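Local coordinates for putative peptidase (Bacteroides fragilis, PDB 5DYN), which probably hydrolyses peptide bonds as a clostripain-family cysteine protease, of which this is the C-terminal part, and is linked to activation of the B. fragilis toxin, at residues A43-G48 against E118-A123; P70-A75 against L80-C85; D88-R93 against G107-G112; M146-R151 against Y157-R162; V186-T191 against F202-D207. One frame throughout, in Å; residues are numbered along the deposited sequence.

Contact 1: A43-G48 against E118-A123; sequences ALRDCG and ELENLA. With NA (sodium ion), chain H.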
# COMPACT_ATOMS: atom_id res chain seq x y z
N ALA B 43 10.32 1.32 -5.35
CA ALA B 43 9.97 1.08 -6.74
C ALA B 43 9.03 2.15 -7.28
O ALA B 43 9.02 2.43 -8.48
CB ALA B 43 9.35 -0.30 -6.90
N LEU B 44 8.23 2.75 -6.40
CA LEU B 44 7.24 3.74 -6.82
C LEU B 44 7.57 5.14 -6.34
O LEU B 44 6.69 6.01 -6.31
CB LEU B 44 5.85 3.34 -6.32
CG LEU B 44 5.29 1.98 -6.77
CD1 LEU B 44 3.87 1.78 -6.25
CD2 LEU B 44 5.34 1.85 -8.28
N ARG B 45 8.82 5.37 -5.96
CA ARG B 45 9.23 6.65 -5.39
C ARG B 45 9.06 7.81 -6.38
O ARG B 45 8.90 8.96 -5.98
CB ARG B 45 10.68 6.59 -4.90
CG ARG B 45 11.71 6.52 -6.02
CD ARG B 45 13.06 6.06 -5.52
NE ARG B 45 14.06 6.04 -6.58
CZ ARG B 45 14.15 5.10 -7.51
NH1 ARG B 45 13.30 4.09 -7.52
NH2 ARG B 45 15.10 5.17 -8.44
N ASP B 46 9.08 7.49 -7.67
CA ASP B 46 9.00 8.50 -8.72
C ASP B 46 7.57 8.73 -9.20
O ASP B 46 7.34 9.52 -10.11
CB ASP B 46 9.89 8.11 -9.90
CG ASP B 46 9.52 6.74 -10.47
OD1 ASP B 46 9.22 5.83 -9.68
OD2 ASP B 46 9.55 6.59 -11.71
N CYS B 47 6.62 8.04 -8.58
CA CYS B 47 5.22 8.13 -9.00
C CYS B 47 4.42 9.09 -8.14
O CYS B 47 3.36 9.56 -8.56
CB CYS B 47 4.57 6.75 -8.95
SG CYS B 47 5.24 5.61 -10.16
N GLY B 48 4.92 9.38 -6.95
CA GLY B 48 4.19 10.24 -6.05
C GLY B 48 5.03 10.70 -4.87
O GLY B 48 6.23 10.46 -4.82
N GLU B 118 12.47 10.49 0.22
CA GLU B 118 13.55 10.12 1.12
C GLU B 118 14.02 8.68 0.92
O GLU B 118 14.93 8.21 1.60
CB GLU B 118 13.12 10.32 2.57
CG GLU B 118 12.89 11.78 2.97
CD GLU B 118 14.18 12.54 3.20
OE1 GLU B 118 15.27 12.00 2.93
OE2 GLU B 118 14.11 13.70 3.68
N LEU B 119 13.40 7.98 -0.03
CA LEU B 119 13.71 6.56 -0.26
C LEU B 119 15.11 6.34 -0.83
O LEU B 119 15.75 5.32 -0.56
CB LEU B 119 12.66 5.94 -1.18
CG LEU B 119 11.58 5.13 -0.47
CD1 LEU B 119 12.18 3.88 0.16
CD2 LEU B 119 10.88 5.97 0.58
N GLU B 120 15.59 7.29 -1.63
CA GLU B 120 16.93 7.18 -2.18
C GLU B 120 17.98 7.38 -1.09
O GLU B 120 18.98 6.67 -1.06
CB GLU B 120 17.12 8.19 -3.32
CG GLU B 120 16.25 7.88 -4.53
CD GLU B 120 16.64 8.67 -5.75
OE1 GLU B 120 17.45 9.62 -5.62
OE2 GLU B 120 16.15 8.34 -6.85
N ASN B 121 17.75 8.34 -0.20
CA ASN B 121 18.63 8.55 0.94
C ASN B 121 18.68 7.31 1.83
O ASN B 121 19.72 6.97 2.39
CB ASN B 121 18.18 9.76 1.77
CG ASN B 121 18.33 11.07 1.02
OD1 ASN B 121 19.04 11.15 0.01
ND2 ASN B 121 17.68 12.12 1.51
N LEU B 122 17.53 6.65 1.97
CA LEU B 122 17.42 5.45 2.79
C LEU B 122 18.22 4.30 2.19
O LEU B 122 18.90 3.56 2.90
CB LEU B 122 15.96 5.05 2.96
CG LEU B 122 15.69 3.90 3.94
CD1 LEU B 122 16.24 4.24 5.32
CD2 LEU B 122 14.20 3.60 4.01
N ALA B 123 18.15 4.16 0.87
CA ALA B 123 18.91 3.13 0.16
C ALA B 123 20.41 3.34 0.34
O ALA B 123 21.16 2.38 0.50
CB ALA B 123 18.55 3.14 -1.32
NA NA H . 16.22 9.67 4.43
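Arg45 and Glu120 form the one salt bridge of this contact, NE of Arg45 giving its hydrogen to OE2 of Glu120 over 3.1 Å. It illustrates how a loop leaving one helix of an alpha/beta fold can be pinned to the first turn of another: Leu44 ends the helical run of 38-43, and Glu120 lies near the start of helix 119-127. The bond is almost straight (175°) and lies in the guanidinium plane, while the acceptor uses its anti lone pair, directed away from OE1. Guanidinium and carboxylate are nonetheless turned 45° against each other, a single-point grip in place of a flat two-nitrogen pairing. NH1 of the arginine gives a hydrogen bond to Tyr42 O, and the guanidinium makes a cation-pi contact with the Tyr42 ring, so that Arg45 links the end of helix 38-43 to helix 119-127.

The aliphatic part of the arginine, extended from CG to NE, crosses the glutamate at about a right angle, with Arg45 CD 3.8 Å from Glu120 CG. Leu119, next to Glu120 in the chain, packs on Val38, Ala41 and Tyr42 of helix 38-43. Just before it, Glu118 OE1 binds a sodium ion at 2.9 Å together with Ala180 O. At the inner margin of the contact, Arg45 CB meets Leu119 CB at 4.3 Å.

Contact 2: P70-A75 against L80-C85; sequences PAMFSA and LKIASC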
# COMPACT_ATOMS: atom_id res chain seq x y z
N PRO B 70 -13.38 12.56 2.12
CA PRO B 70 -13.11 13.97 2.42
C PRO B 70 -11.63 14.23 2.74
O PRO B 70 -11.10 15.28 2.36
CB PRO B 70 -13.98 14.24 3.66
CG PRO B 70 -15.07 13.26 3.56
CD PRO B 70 -14.46 12.03 2.98
N ALA B 71 -10.98 13.29 3.42
CA ALA B 71 -9.56 13.42 3.73
C ALA B 71 -8.73 13.54 2.46
O ALA B 71 -7.75 14.27 2.42
CB ALA B 71 -9.09 12.24 4.56
N MET B 72 -9.15 12.83 1.42
CA MET B 72 -8.43 12.84 0.15
C MET B 72 -8.53 14.18 -0.56
O MET B 72 -7.70 14.50 -1.41
CB MET B 72 -8.93 11.72 -0.77
CG MET B 72 -8.65 10.33 -0.25
SD MET B 72 -8.99 9.03 -1.46
CE MET B 72 -10.71 9.34 -1.82
N PHE B 73 -9.55 14.97 -0.23
CA PHE B 73 -9.75 16.25 -0.89
C PHE B 73 -9.46 17.43 0.04
O PHE B 73 -10.04 18.50 -0.11
CB PHE B 73 -11.17 16.34 -1.44
CG PHE B 73 -11.42 15.44 -2.62
CD1 PHE B 73 -11.08 15.84 -3.90
CD2 PHE B 73 -11.98 14.18 -2.45
CE1 PHE B 73 -11.30 15.02 -4.99
CE2 PHE B 73 -12.20 13.35 -3.53
CZ PHE B 73 -11.86 13.77 -4.80
N SER B 74 -8.57 17.22 1.00
CA SER B 74 -8.13 18.29 1.89
C SER B 74 -7.25 19.27 1.12
O SER B 74 -6.70 18.93 0.07
CB SER B 74 -7.36 17.72 3.08
OG SER B 74 -8.19 16.90 3.88
N ALA B 75 -7.12 20.48 1.65
CA ALA B 75 -6.27 21.50 1.05
C ALA B 75 -4.83 21.01 0.95
O ALA B 75 -4.21 21.04 -0.11
CB ALA B 75 -6.34 22.79 1.84
N LEU B 80 -1.63 12.43 5.34
CA LEU B 80 -1.71 12.26 6.79
C LEU B 80 -3.16 12.12 7.24
O LEU B 80 -3.48 11.30 8.10
CB LEU B 80 -1.05 13.43 7.51
CG LEU B 80 0.48 13.49 7.48
CD1 LEU B 80 0.97 14.76 8.15
CD2 LEU B 80 1.07 12.27 8.16
N LYS B 81 -4.04 12.92 6.64
CA LYS B 81 -5.44 12.91 7.01
C LYS B 81 -6.11 11.61 6.57
O LYS B 81 -6.97 11.08 7.28
CB LYS B 81 -6.16 14.12 6.42
CG LYS B 81 -5.80 15.43 7.12
CD LYS B 81 -6.19 16.63 6.29
CE LYS B 81 -5.94 17.93 7.03
NZ LYS B 81 -6.80 18.05 8.24
N ILE B 82 -5.70 11.08 5.42
CA ILE B 82 -6.17 9.77 4.97
C ILE B 82 -5.82 8.69 5.98
O ILE B 82 -6.66 7.89 6.38
CB ILE B 82 -5.57 9.38 3.60
CG1 ILE B 82 -6.12 10.28 2.49
CG2 ILE B 82 -5.86 7.92 3.28
CD1 ILE B 82 -5.37 10.16 1.18
N ALA B 83 -4.55 8.68 6.40
CA ALA B 83 -4.07 7.69 7.36
C ALA B 83 -4.76 7.81 8.71
O ALA B 83 -5.22 6.81 9.27
CB ALA B 83 -2.57 7.81 7.52
N SER B 84 -4.82 9.03 9.24
CA SER B 84 -5.42 9.26 10.55
C SER B 84 -6.91 8.90 10.55
O SER B 84 -7.41 8.35 11.52
CB SER B 84 -5.22 10.71 10.99
OG SER B 84 -5.77 11.61 10.05
N CYS B 85 -7.60 9.22 9.46
CA CYS B 85 -9.01 8.84 9.31
C CYS B 85 -9.17 7.33 9.35
O CYS B 85 -10.00 6.81 10.09
CB CYS B 85 -9.59 9.39 8.01
SG CYS B 85 -10.00 11.14 8.04
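Ala71 brings its methyl group down onto helix 78-92, and the apolar contacts gather round it. Its CB lies 3.8 Å from Cys85 SG and also meets Lys81 CB and Ile82 CG1, so one small methyl group touches three residues spread over little more than a turn. So small a side chain lets the backbones come close, with the CA atoms of Ala71 and Ile82 5.1 Å apart. Beside it, Met72 CG rests against Ile82 CD1 at 3.6 Å; the isoleucine carries this methyl on an extended branch (chi2 168°), which brings the end of the side chain across to the methionine.

Two consecutive helices, 65-72 and 78-92, are thus joined by a short connection and packed on the central sheet, where Met72 and Ile82 both reach Phe27 of strand 25-31 and Ile82 also reaches Phe29.

Polar groups lie toward the connection. Ser74 OG donates to Ala71 O at 3.0 Å, approaching from above the carbonyl plane, and so ties the turn back to the helix it leaves. The same hydroxyl oxygen sits 3.1 Å from Lys81 CD, a close approach to the lysine's aliphatic chain. Ser74 O accepts a hydrogen bond from Arg16 NH2 of the other chain.

Contact 3: D88-R93 against G107-G112; sequences DYYQSR and GGVSVG. With NA (sodium ion), chain F.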
# COMPACT_ATOMS: atom_id res chain seq x y z
N ASP B 88 -8.27 6.16 13.03
CA ASP B 88 -9.20 6.60 14.07
C ASP B 88 -10.49 5.80 14.05
O ASP B 88 -11.07 5.51 15.11
CB ASP B 88 -9.52 8.09 13.93
CG ASP B 88 -8.37 8.98 14.37
OD1 ASP B 88 -7.54 8.52 15.19
OD2 ASP B 88 -8.29 10.14 13.91
N TYR B 89 -10.94 5.43 12.86
CA TYR B 89 -12.17 4.66 12.70
C TYR B 89 -12.08 3.30 13.37
O TYR B 89 -12.97 2.91 14.12
CB TYR B 89 -12.49 4.48 11.21
CG TYR B 89 -13.83 3.82 10.95
CD1 TYR B 89 -14.98 4.59 10.82
CD2 TYR B 89 -13.94 2.44 10.82
CE1 TYR B 89 -16.20 4.00 10.58
CE2 TYR B 89 -15.16 1.85 10.58
CZ TYR B 89 -16.29 2.63 10.46
OH TYR B 89 -17.51 2.05 10.21
N TYR B 90 -10.99 2.59 13.10
CA TYR B 90 -10.84 1.23 13.60
C TYR B 90 -10.39 1.21 15.05
O TYR B 90 -10.62 0.22 15.76
CB TYR B 90 -9.86 0.44 12.74
CG TYR B 90 -10.43 -0.02 11.42
CD1 TYR B 90 -11.05 -1.26 11.30
CD2 TYR B 90 -10.35 0.78 10.28
CE1 TYR B 90 -11.57 -1.68 10.09
CE2 TYR B 90 -10.87 0.36 9.07
CZ TYR B 90 -11.48 -0.87 8.98
OH TYR B 90 -12.00 -1.29 7.78
N GLN B 91 -9.74 2.28 15.51
CA GLN B 91 -9.30 2.32 16.90
C GLN B 91 -10.48 2.63 17.81
O GLN B 91 -10.51 2.21 18.97
CB GLN B 91 -8.17 3.34 17.08
CG GLN B 91 -8.59 4.80 17.11
CD GLN B 91 -9.00 5.28 18.49
OE1 GLN B 91 -8.76 4.60 19.49
NE2 GLN B 91 -9.63 6.45 18.55
N SER B 92 -11.47 3.35 17.28
CA SER B 92 -12.67 3.69 18.04
C SER B 92 -13.51 2.46 18.31
O SER B 92 -14.19 2.36 19.33
CB SER B 92 -13.50 4.74 17.29
OG SER B 92 -12.80 5.97 17.21
N ARG B 93 -13.46 1.51 17.37
CA ARG B 93 -14.25 0.29 17.48
C ARG B 93 -13.40 -0.90 17.91
O ARG B 93 -13.87 -2.04 17.92
CB ARG B 93 -14.94 0.01 16.14
CG ARG B 93 -15.92 1.10 15.74
CD ARG B 93 -16.28 1.04 14.26
NE ARG B 93 -17.30 2.03 13.93
CZ ARG B 93 -17.05 3.33 13.76
NH1 ARG B 93 -15.82 3.79 13.88
NH2 ARG B 93 -18.04 4.16 13.46
N GLY B 107 -11.01 -5.73 15.41
CA GLY B 107 -9.65 -6.23 15.41
C GLY B 107 -8.61 -5.14 15.25
O GLY B 107 -7.41 -5.41 15.31
N GLY B 108 -9.05 -3.91 15.05
CA GLY B 108 -8.14 -2.80 14.91
C GLY B 108 -7.46 -2.76 13.55
O GLY B 108 -7.91 -3.39 12.60
N VAL B 109 -6.35 -2.02 13.48
CA VAL B 109 -5.66 -1.77 12.22
C VAL B 109 -4.30 -1.12 12.47
O VAL B 109 -4.00 -0.67 13.58
CB VAL B 109 -6.51 -0.86 11.30
CG1 VAL B 109 -6.35 0.60 11.69
CG2 VAL B 109 -6.14 -1.07 9.83
N SER B 110 -3.47 -1.08 11.43
CA SER B 110 -2.21 -0.34 11.47
C SER B 110 -1.98 0.35 10.13
O SER B 110 -2.06 -0.28 9.07
CB SER B 110 -1.04 -1.26 11.81
OG SER B 110 -0.80 -2.19 10.77
N VAL B 111 -1.70 1.65 10.16
CA VAL B 111 -1.49 2.43 8.95
C VAL B 111 -0.20 3.24 9.03
O VAL B 111 0.10 3.86 10.05
CB VAL B 111 -2.68 3.40 8.69
CG1 VAL B 111 -2.46 4.17 7.39
CG2 VAL B 111 -3.99 2.64 8.64
N GLY B 112 0.56 3.23 7.94
CA GLY B 112 1.77 4.03 7.86
C GLY B 112 1.81 4.90 6.62
O GLY B 112 1.22 4.56 5.60
NA NA F . -11.61 -2.53 15.36
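Tyr90 and Gly108 meet largely through main chain, beside a sodium ion and with no hydrogen bond passing between 88-93 and 107-112. Tyr90 O lies 4.0 Å from Gly108 CA and binds the sodium ion at 3.0 Å; Trp105 O is a second ligand, and Gly108 belongs to the same site. Gly108 takes a positive phi (76°), which suits a residue with no side chain.

Next along the chain, Val109 supplies the apolar half. Its CG1 approaches Tyr90 CB at 3.7 Å, the two side chains crossing at about a right angle, and the valine CB sits 4.0 Å from the ring atom Tyr90 CG. The far end of the tyrosine is held by Gly62, whose carbonyl oxygen is hydrogen-bonded to OH, while the Tyr90 and Trp105 rings meet edge-to-face. Beyond Val109 the chain enters strand 110-115, lying between strands 50-53 and 185-196, with helix 78-92 packed across it through Tyr86 and Ala83.

Contact 4: M146-R151 against Y157-R162; sequences MCYDRR and YYDLDR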
# COMPACT_ATOMS: atom_id res chain seq x y z
N MET B 146 9.80 -7.54 14.78
CA MET B 146 8.39 -7.67 14.43
C MET B 146 8.21 -8.26 13.05
O MET B 146 8.81 -7.80 12.08
CB MET B 146 7.69 -6.31 14.49
CG MET B 146 6.23 -6.35 14.02
SD MET B 146 5.20 -7.38 15.09
CE MET B 146 3.66 -7.41 14.16
N CYS B 147 7.40 -9.31 12.97
CA CYS B 147 7.05 -9.92 11.70
C CYS B 147 5.61 -9.56 11.35
O CYS B 147 4.68 -9.93 12.07
CB CYS B 147 7.22 -11.43 11.76
SG CYS B 147 6.97 -12.27 10.18
N TYR B 148 5.43 -8.83 10.25
CA TYR B 148 4.10 -8.41 9.82
C TYR B 148 3.36 -9.54 9.11
O TYR B 148 2.16 -9.43 8.85
CB TYR B 148 4.20 -7.20 8.88
CG TYR B 148 4.80 -5.96 9.51
CD1 TYR B 148 4.17 -5.30 10.55
CD2 TYR B 148 6.01 -5.45 9.04
CE1 TYR B 148 4.72 -4.16 11.12
CE2 TYR B 148 6.57 -4.31 9.59
CZ TYR B 148 5.92 -3.67 10.64
OH TYR B 148 6.48 -2.54 11.19
N ASP B 149 4.08 -10.61 8.79
CA ASP B 149 3.50 -11.74 8.07
C ASP B 149 3.21 -12.89 9.03
O ASP B 149 4.11 -13.57 9.51
CB ASP B 149 4.44 -12.20 6.96
CG ASP B 149 3.77 -13.12 5.95
OD1 ASP B 149 2.74 -13.75 6.30
OD2 ASP B 149 4.27 -13.22 4.81
N ARG B 150 1.92 -13.12 9.28
CA ARG B 150 1.49 -14.08 10.29
C ARG B 150 1.29 -15.48 9.71
O ARG B 150 0.89 -16.40 10.42
CB ARG B 150 0.21 -13.59 10.96
CG ARG B 150 0.43 -12.33 11.78
CD ARG B 150 1.19 -12.69 13.05
NE ARG B 150 2.33 -11.82 13.29
CZ ARG B 150 3.10 -11.89 14.37
NH1 ARG B 150 2.84 -12.79 15.31
NH2 ARG B 150 4.12 -11.06 14.52
N ARG B 151 1.57 -15.62 8.42
CA ARG B 151 1.52 -16.92 7.75
C ARG B 151 2.86 -17.62 7.91
O ARG B 151 3.81 -17.33 7.17
CB ARG B 151 1.19 -16.73 6.27
CG ARG B 151 -0.08 -15.93 6.02
CD ARG B 151 -0.13 -15.38 4.61
NE ARG B 151 1.03 -14.54 4.31
CZ ARG B 151 1.20 -13.87 3.18
NH1 ARG B 151 0.28 -13.93 2.23
NH2 ARG B 151 2.28 -13.13 3.00
N TYR B 157 7.35 -10.54 5.45
CA TYR B 157 7.57 -9.14 5.79
C TYR B 157 7.97 -8.93 7.25
O TYR B 157 7.22 -9.28 8.16
CB TYR B 157 6.31 -8.33 5.47
CG TYR B 157 5.66 -8.73 4.17
CD1 TYR B 157 6.17 -8.29 2.95
CD2 TYR B 157 4.54 -9.55 4.16
CE1 TYR B 157 5.58 -8.66 1.76
CE2 TYR B 157 3.95 -9.93 2.96
CZ TYR B 157 4.47 -9.48 1.77
OH TYR B 157 3.88 -9.84 0.58
N TYR B 158 9.15 -8.35 7.45
CA TYR B 158 9.62 -7.98 8.77
C TYR B 158 9.82 -6.48 8.86
O TYR B 158 10.00 -5.81 7.85
CB TYR B 158 10.92 -8.70 9.11
CG TYR B 158 10.78 -10.18 9.33
CD1 TYR B 158 10.80 -11.07 8.27
CD2 TYR B 158 10.64 -10.70 10.62
CE1 TYR B 158 10.68 -12.43 8.47
CE2 TYR B 158 10.52 -12.05 10.83
CZ TYR B 158 10.54 -12.92 9.76
OH TYR B 158 10.42 -14.27 9.96
N ASP B 159 9.81 -5.94 10.08
CA ASP B 159 10.04 -4.52 10.27
C ASP B 159 11.48 -4.16 9.93
O ASP B 159 12.42 -4.72 10.50
CB ASP B 159 9.70 -4.11 11.70
CG ASP B 159 9.84 -2.62 11.91
OD1 ASP B 159 8.93 -1.87 11.50
OD2 ASP B 159 10.87 -2.20 12.49
N LEU B 160 11.65 -3.22 9.00
CA LEU B 160 12.98 -2.84 8.53
C LEU B 160 13.85 -2.25 9.63
O LEU B 160 15.01 -2.63 9.79
CB LEU B 160 12.86 -1.83 7.38
CG LEU B 160 14.16 -1.21 6.88
CD1 LEU B 160 15.06 -2.26 6.26
CD2 LEU B 160 13.88 -0.09 5.89
N ASP B 161 13.28 -1.33 10.40
CA ASP B 161 14.02 -0.66 11.46
C ASP B 161 14.52 -1.64 12.53
O ASP B 161 15.68 -1.56 12.95
CB ASP B 161 13.16 0.42 12.11
CG ASP B 161 13.81 1.00 13.35
OD1 ASP B 161 14.66 1.90 13.21
OD2 ASP B 161 13.47 0.55 14.47
N ARG B 162 13.66 -2.55 12.96
CA ARG B 162 14.04 -3.51 13.98
C ARG B 162 15.06 -4.51 13.46
O ARG B 162 15.89 -5.02 14.22
CB ARG B 162 12.80 -4.24 14.51
CG ARG B 162 11.85 -3.37 15.32
CD ARG B 162 12.48 -2.91 16.63
NE ARG B 162 13.30 -1.71 16.47
CZ ARG B 162 14.05 -1.18 17.43
NH1 ARG B 162 14.09 -1.74 18.63
NH2 ARG B 162 14.75 -0.08 17.18
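Tyr148 and Asp159 make the shortest polar contact here, the phenol OH donating to Asp159 OD1 at 2.6 Å. The carboxylate oxygen is met on its anti side, and ring and carboxylate planes stand 67° apart. Alongside, two backbone bonds join the segments: Asp159 N to Met146 O at 2.9 Å, and Tyr148 N to Tyr157 O at 2.8 Å, the latter bent (136°). Between them Cys147 turns its sulfur over one face of the Tyr158 ring, 3.8 Å from the centroid, in a cysteine sulfur-aromatic contact; its SG is anti to the backbone N (chi1 -174°), which swings it onto the ring.

The two backbone bonds make a single beta bridge, Cys147 with Tyr158, that adds a loop to the edge of short strand 158-159, whose neighbour in its two-stranded sheet is 212-213.

A second shell sets the key groups. Asp159 is the N-cap of helix 160-167, its OD2 accepting from Arg162 N at 2.9 Å, while its OD1 also receives Lys209 N; Tyr148 OH is in turn hydrogen-bonded to Gly210 N. At the other end Asp149 closes an Asx turn through OD1 and Arg151 N, and Arg151 grips its carboxylate side-on, NE to OD1 and NH2 to OD2, both 2.7 Å. That arginine lies near the Tyr157 ring, NH2 to CE2 3.6 Å. Glu120 of the other chain then takes Arg151 NH1 on one carboxylate oxygen and Tyr157 OH on the other.

Contact 5: V186-T191 against F202-D207; sequences VYWKST and FTMNQD. With NA (sodium ion), chain I.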
# COMPACT_ATOMS: atom_id res chain seq x y z
N VAL B 186 6.45 9.23 8.10
CA VAL B 186 5.89 10.45 8.66
C VAL B 186 4.64 10.15 9.49
O VAL B 186 4.17 11.00 10.25
CB VAL B 186 5.55 11.46 7.56
CG1 VAL B 186 6.82 11.90 6.85
CG2 VAL B 186 4.56 10.86 6.57
N TYR B 187 4.10 8.94 9.33
CA TYR B 187 2.95 8.51 10.11
C TYR B 187 3.01 7.01 10.36
O TYR B 187 3.30 6.24 9.46
CB TYR B 187 1.64 8.87 9.40
CG TYR B 187 0.39 8.52 10.18
CD1 TYR B 187 -0.15 7.24 10.15
CD2 TYR B 187 -0.27 9.48 10.94
CE1 TYR B 187 -1.29 6.92 10.87
CE2 TYR B 187 -1.41 9.17 11.66
CZ TYR B 187 -1.92 7.89 11.62
OH TYR B 187 -3.06 7.57 12.33
N TRP B 188 2.73 6.62 11.60
CA TRP B 188 2.63 5.21 11.95
C TRP B 188 1.83 5.04 13.23
O TRP B 188 2.30 5.38 14.32
CB TRP B 188 4.02 4.58 12.10
CG TRP B 188 4.01 3.18 12.65
CD1 TRP B 188 4.66 2.73 13.76
CD2 TRP B 188 3.31 2.05 12.11
NE1 TRP B 188 4.42 1.39 13.95
CE2 TRP B 188 3.59 0.95 12.95
CE3 TRP B 188 2.47 1.86 11.01
CZ2 TRP B 188 3.06 -0.32 12.72
CZ3 TRP B 188 1.95 0.59 10.78
CH2 TRP B 188 2.25 -0.48 11.63
N LYS B 189 0.62 4.54 13.09
CA LYS B 189 -0.25 4.29 14.23
C LYS B 189 -0.84 2.89 14.14
O LYS B 189 -1.17 2.41 13.05
CB LYS B 189 -1.37 5.33 14.31
CG LYS B 189 -0.89 6.73 14.65
CD LYS B 189 -0.55 6.84 16.12
CE LYS B 189 -1.79 6.69 16.98
NZ LYS B 189 -1.51 6.92 18.43
N SER B 190 -0.95 2.23 15.28
CA SER B 190 -1.51 0.89 15.33
C SER B 190 -2.21 0.62 16.64
O SER B 190 -1.77 1.08 17.70
CB SER B 190 -0.42 -0.16 15.11
OG SER B 190 -0.96 -1.47 15.18
N THR B 191 -3.30 -0.13 16.58
CA THR B 191 -3.92 -0.67 17.77
C THR B 191 -2.92 -1.65 18.40
O THR B 191 -2.02 -2.13 17.71
CB THR B 191 -5.25 -1.38 17.44
OG1 THR B 191 -5.04 -2.34 16.40
CG2 THR B 191 -6.28 -0.36 16.98
N PHE B 202 -3.12 -10.78 16.52
CA PHE B 202 -1.70 -10.87 16.82
C PHE B 202 -1.19 -9.54 17.33
O PHE B 202 -1.70 -8.48 16.96
CB PHE B 202 -0.91 -11.32 15.59
CG PHE B 202 -0.87 -10.31 14.48
CD1 PHE B 202 -1.94 -10.19 13.60
CD2 PHE B 202 0.23 -9.49 14.31
CE1 PHE B 202 -1.90 -9.27 12.57
CE2 PHE B 202 0.27 -8.56 13.28
CZ PHE B 202 -0.80 -8.45 12.41
N THR B 203 -0.18 -9.58 18.19
CA THR B 203 0.38 -8.37 18.79
C THR B 203 1.24 -7.58 17.81
O THR B 203 2.10 -8.14 17.12
CB THR B 203 1.22 -8.71 20.05
OG1 THR B 203 0.42 -9.44 20.98
CG2 THR B 203 1.73 -7.44 20.71
N MET B 204 1.00 -6.28 17.75
CA MET B 204 1.86 -5.37 17.00
C MET B 204 2.90 -4.79 17.95
O MET B 204 2.57 -3.97 18.80
CB MET B 204 1.05 -4.26 16.35
CG MET B 204 1.89 -3.24 15.60
SD MET B 204 2.64 -3.93 14.12
CE MET B 204 1.19 -4.19 13.10
N ASN B 205 4.15 -5.22 17.80
CA ASN B 205 5.24 -4.74 18.65
C ASN B 205 5.32 -3.22 18.70
O ASN B 205 5.19 -2.54 17.69
CB ASN B 205 6.58 -5.32 18.18
CG ASN B 205 6.68 -6.81 18.39
OD1 ASN B 205 5.75 -7.43 18.91
ND2 ASN B 205 7.79 -7.40 17.99
N GLN B 206 5.53 -2.70 19.91
CA GLN B 206 5.46 -1.27 20.14
C GLN B 206 6.64 -0.52 19.54
O GLN B 206 6.59 0.70 19.37
CB GLN B 206 5.37 -0.98 21.65
CG GLN B 206 4.09 -1.50 22.31
CD GLN B 206 2.83 -0.88 21.73
OE1 GLN B 206 2.79 0.32 21.43
NE2 GLN B 206 1.79 -1.70 21.55
N ASP B 207 7.70 -1.25 19.19
CA ASP B 207 8.89 -0.62 18.61
C ASP B 207 8.93 -0.77 17.09
O ASP B 207 9.90 -0.35 16.45
CB ASP B 207 10.16 -1.20 19.23
CG ASP B 207 10.24 -2.71 19.12
OD1 ASP B 207 9.40 -3.32 18.42
OD2 ASP B 207 11.16 -3.30 19.73
NA NA I . 9.88 -5.68 17.21
O HOH W 1 3.99 0.26 16.66
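Trp188 and Met204 supply the sulfur-aromatic part of this contact. Met204 SD lies in the plane of the indole, 3.9 Å from Trp188 CZ2, at the edge of the six-membered ring and not over its face. The two side chains come from opposite directions, and bends at chi2 (69°) and chi3 of the methionine fold its end back beside the tryptophan.

Van der Waals contacts of the methionine chain with polar atoms follow. Ser190 OG is 3.4 Å from Met204 CG, and the methionine CB lies 4.0 Å from Thr191 O. The serine hydroxyl is held by the next residue of its own segment, donating in the carbonyl plane to a lone pair of Thr191 O at 2.8 Å.

One water bridges the two segments, accepting from Trp188 NE1 at 3.0 Å and donating to Asn205 O at 3.2 Å; the indole N-H also makes a weak bond to Ala208 O. Farther out, a sodium ion is bound by Asp207 OD1 at 2.7 Å and by Gly144 O, with Asn205 in the same site.

Strands 185-196 and 200-203 form a beta hairpin, and past Thr203 the second arm continues as a loop. The first arm is flanked by strand 110-115, while Tyr187 packs on helix 78-92.

How the contacts relate
From the N terminus, the chain first opens the span of contact 1, which joins the loop after helix 38-43 to helix 119-127. Within that span contacts 2 and 3 close in turn, the first between helices 65-72 and 78-92, the second between helix 78-92 and the approach to strand 110-115. In series after it, contact 4 closes the short loop from 146-151 to strand 158-159 and helix 160-167, and contact 5 the hairpin of strands 185-196 and 200-203; no loops cross. Spatially, Ala83 of contact 2 packs on Val111 of contact 3 and Tyr187 of contact 5. Met146 of contact 4 touches Asn205 of contact 5, while Leu160 reaches back to Leu122 of contact 1.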